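Local coordinates for Two-component response regulator, LuxR family (PDB 3CZ5), which probably binds DNA and regulates transcription as a LuxR-family response regulator, represented here by its receiver domain, at residues A[66-74]-A[95-103]. Numbering follows the deposited sequence.
Sequences GIEATRHIR and LKAFEAGAS
Ile67, Thr70, Arg71 and Arg74, on one flank of helix 66-76, pack against the C-terminal end of helix 91-99. The close part centres on Ala100, whose CB lies 4.0 Å from both Ile67 CG1 and Arg71 CG. Ile67 also reaches over Ala97, but CD1 is modelled too close there to be trusted. Thr70 divides its branches: CG2, anti to the backbone N (chi1 -75° for OG1), meets that helix end 3.4 Å from Ala100 O, while OG1 makes a hydrogen bond within its own helix to Gly66 O (2.8 Å, C=O...donor angle 148°, tilted from the carbonyl plane). Gly101 (phi 114°) closes helix 91-99 in a Schellman motif, with Gly101 N bonded to Phe98 O and Ala102 N to Ala97 O, and its bare CA admits Arg74 CD at 3.5 Å. Gly101 O lies 3.5 Å above the Arg74 guanidinium plane, toward its rim, at too poor an angle for a hydrogen bond from NE; NH2 donates one to Ala80 O. The other border is looser and solvent-facing: Lys96 leads away and Arg71 adds little beyond CG. No hydrogen bond crosses, so these CheY-like receiver helices meet mainly through van der Waals packing, carbonyl contacts included.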
loop_
_atom_site.group_PDB
_atom_site.type_symbol
_atom_site.label_atom_id
_atom_site.label_comp_id
_atom_site.label_asym_id
_atom_site.label_seq_id
_atom_site.Cartn_x
_atom_site.Cartn_y
_atom_site.Cartn_z
ATOM N N GLY A 66 4.446 6.592 -4.728
ATOM C CA GLY A 66 3.516 6.317 -3.674
ATOM C C GLY A 66 3.867 7.120 -2.468
ATOM O O GLY A 66 3.018 7.420 -1.677
ATOM N N ILE A 67 5.129 7.471 -2.332
ATOM C CA ILE A 67 5.573 8.162 -1.132
ATOM C C ILE A 67 5.047 9.625 -1.185
ATOM O O ILE A 67 4.494 10.127 -0.192
ATOM C CB ILE A 67 7.121 8.038 -0.964
ATOM C CG1 ILE A 67 7.554 7.970 0.488
ATOM C CG2 ILE A 67 7.824 9.117 -1.665
ATOM C CD1 ILE A 67 8.117 6.532 0.850
ATOM N N GLU A 68 5.193 10.284 -2.346
ATOM C CA GLU A 68 4.667 11.650 -2.536
ATOM C C GLU A 68 3.124 11.621 -2.411
ATOM O O GLU A 68 2.513 12.380 -1.639
ATOM C CB GLU A 68 5.172 12.290 -3.864
ATOM C CG GLU A 68 6.813 12.531 -3.989
ATOM C CD GLU A 68 7.701 11.516 -4.948
ATOM O OE1 GLU A 68 7.920 10.297 -4.591
ATOM O OE2 GLU A 68 8.191 11.992 -6.032
ATOM N N ALA A 69 2.526 10.696 -3.154
ATOM C CA ALA A 69 1.108 10.360 -3.038
ATOM C C ALA A 69 0.729 10.263 -1.610
ATOM O O ALA A 69 -0.297 10.769 -1.211
ATOM C CB ALA A 69 0.805 9.053 -3.685
ATOM N N THR A 70 1.529 9.568 -0.829
ATOM C CA THR A 70 1.042 9.223 0.529
ATOM C C THR A 70 0.988 10.499 1.354
ATOM O O THR A 70 0.050 10.680 2.106
ATOM C CB THR A 70 1.936 8.226 1.293
ATOM O OG1 THR A 70 1.745 6.911 0.765
ATOM C CG2 THR A 70 1.617 8.257 2.814
ATOM N N ARG A 71 2.008 11.356 1.197
ATOM C CA ARG A 71 2.034 12.585 1.898
ATOM C C ARG A 71 0.769 13.297 1.531
ATOM O O ARG A 71 0.018 13.676 2.402
ATOM C CB ARG A 71 3.292 13.402 1.589
ATOM C CG ARG A 71 4.473 13.113 2.585
ATOM C CD ARG A 71 5.864 13.397 1.962
ATOM N NE ARG A 71 5.639 14.289 0.824
ATOM C CZ ARG A 71 6.303 14.227 -0.325
ATOM N NH1 ARG A 71 7.273 13.286 -0.467
ATOM N NH2 ARG A 71 5.980 15.089 -1.316
ATOM N N HIS A 72 0.498 13.451 0.242
ATOM C CA HIS A 72 -0.629 14.322 -0.152
ATOM C C HIS A 72 -1.890 13.914 0.548
ATOM O O HIS A 72 -2.606 14.726 1.076
ATOM C CB HIS A 72 -0.868 14.339 -1.657
ATOM C CG HIS A 72 -0.194 15.482 -2.318
ATOM N ND1 HIS A 72 1.077 15.394 -2.866
ATOM C CD2 HIS A 72 -0.568 16.770 -2.442
ATOM C CE1 HIS A 72 1.453 16.573 -3.320
ATOM N NE2 HIS A 72 0.474 17.430 -3.074
ATOM N N ILE A 73 -2.150 12.625 0.556
ATOM C CA ILE A 73 -3.376 12.142 1.057
ATOM C C ILE A 73 -3.473 12.349 2.568
ATOM O O ILE A 73 -4.482 12.741 3.091
ATOM C CB ILE A 73 -3.466 10.703 0.743
ATOM C CG1 ILE A 73 -3.724 10.511 -0.759
ATOM C CG2 ILE A 73 -4.498 10.093 1.639
ATOM C CD1 ILE A 73 -4.012 9.006 -1.248
ATOM N N ARG A 74 -2.396 12.096 3.263
ATOM C CA ARG A 74 -2.326 12.261 4.701
ATOM C C ARG A 74 -2.470 13.706 5.114
ATOM O O ARG A 74 -2.842 14.037 6.251
ATOM C CB ARG A 74 -0.996 11.726 5.148
ATOM C CG ARG A 74 -0.952 10.215 4.951
ATOM C CD ARG A 74 -0.467 9.697 6.219
ATOM N NE ARG A 74 -1.435 8.884 6.934
ATOM C CZ ARG A 74 -1.420 8.669 8.245
ATOM N NH1 ARG A 74 -0.529 9.303 9.018
ATOM N NH2 ARG A 74 -2.324 7.839 8.750
ATOM N N LEU A 95 11.547 2.891 5.187
ATOM C CA LEU A 95 11.604 3.941 6.224
ATOM C C LEU A 95 10.953 5.228 5.738
ATOM O O LEU A 95 10.172 5.828 6.441
ATOM C CB LEU A 95 13.026 4.284 6.620
ATOM C CG LEU A 95 13.603 3.058 7.290
ATOM C CD1 LEU A 95 15.180 3.131 7.292
ATOM C CD2 LEU A 95 12.943 2.905 8.662
ATOM N N LYS A 96 11.318 5.684 4.559
ATOM C CA LYS A 96 10.732 6.873 3.996
ATOM C C LYS A 96 9.205 6.747 4.046
ATOM O O LYS A 96 8.505 7.636 4.599
ATOM C CB LYS A 96 11.164 6.963 2.540
ATOM C CG LYS A 96 11.598 8.332 2.116
ATOM C CD LYS A 96 12.824 8.247 1.180
ATOM C CE LYS A 96 13.940 9.273 1.532
ATOM N NZ LYS A 96 15.179 8.928 0.776
ATOM N N ALA A 97 8.719 5.634 3.464
ATOM C CA ALA A 97 7.341 5.432 3.159
ATOM C C ALA A 97 6.785 5.585 4.485
ATOM O O ALA A 97 5.814 6.328 4.656
ATOM C CB ALA A 97 7.088 4.056 2.669
ATOM N N PHE A 98 7.394 4.920 5.469
ATOM C CA PHE A 98 6.828 5.034 6.838
ATOM C C PHE A 98 6.833 6.456 7.369
ATOM O O PHE A 98 5.848 6.897 7.932
ATOM C CB PHE A 98 7.411 4.076 7.870
ATOM C CG PHE A 98 6.967 2.653 7.672
ATOM C CD1 PHE A 98 5.622 2.281 7.844
ATOM C CD2 PHE A 98 7.890 1.646 7.286
ATOM C CE1 PHE A 98 5.213 0.902 7.641
ATOM C CE2 PHE A 98 7.486 0.310 7.092
ATOM C CZ PHE A 98 6.178 -0.047 7.254
ATOM N N GLU A 99 7.915 7.188 7.152
ATOM C CA GLU A 99 8.093 8.462 7.811
ATOM C C GLU A 99 7.022 9.316 7.133
ATOM O O GLU A 99 6.434 10.193 7.765
ATOM C CB GLU A 99 9.588 8.922 7.725
ATOM C CG GLU A 99 9.902 10.397 7.735
ATOM C CD GLU A 99 11.283 10.695 7.094
ATOM O OE1 GLU A 99 11.849 9.779 6.417
ATOM O OE2 GLU A 99 11.815 11.838 7.262
ATOM N N ALA A 100 6.669 8.954 5.899
ATOM C CA ALA A 100 5.611 9.672 5.201
ATOM C C ALA A 100 4.198 9.369 5.654
ATOM O O ALA A 100 3.284 10.032 5.200
ATOM C CB ALA A 100 5.676 9.448 3.722
ATOM N N GLY A 101 3.960 8.370 6.482
ATOM C CA GLY A 101 2.549 8.038 6.805
ATOM C C GLY A 101 1.987 6.690 6.355
ATOM O O GLY A 101 0.889 6.316 6.750
ATOM N N ALA A 102 2.731 5.958 5.517
ATOM C CA ALA A 102 2.279 4.664 5.064
ATOM C C ALA A 102 2.154 3.776 6.259
ATOM O O ALA A 102 2.984 3.783 7.130
ATOM C CB ALA A 102 3.236 4.078 4.089
ATOM N N SER A 103 1.147 2.937 6.322
ATOM C CA SER A 103 1.043 2.051 7.446
ATOM C C SER A 103 1.535 0.674 7.113
ATOM O O SER A 103 1.468 -0.216 7.893
ATOM C CB SER A 103 -0.382 1.960 7.918
ATOM O OG SER A 103 -1.104 3.039 7.452
#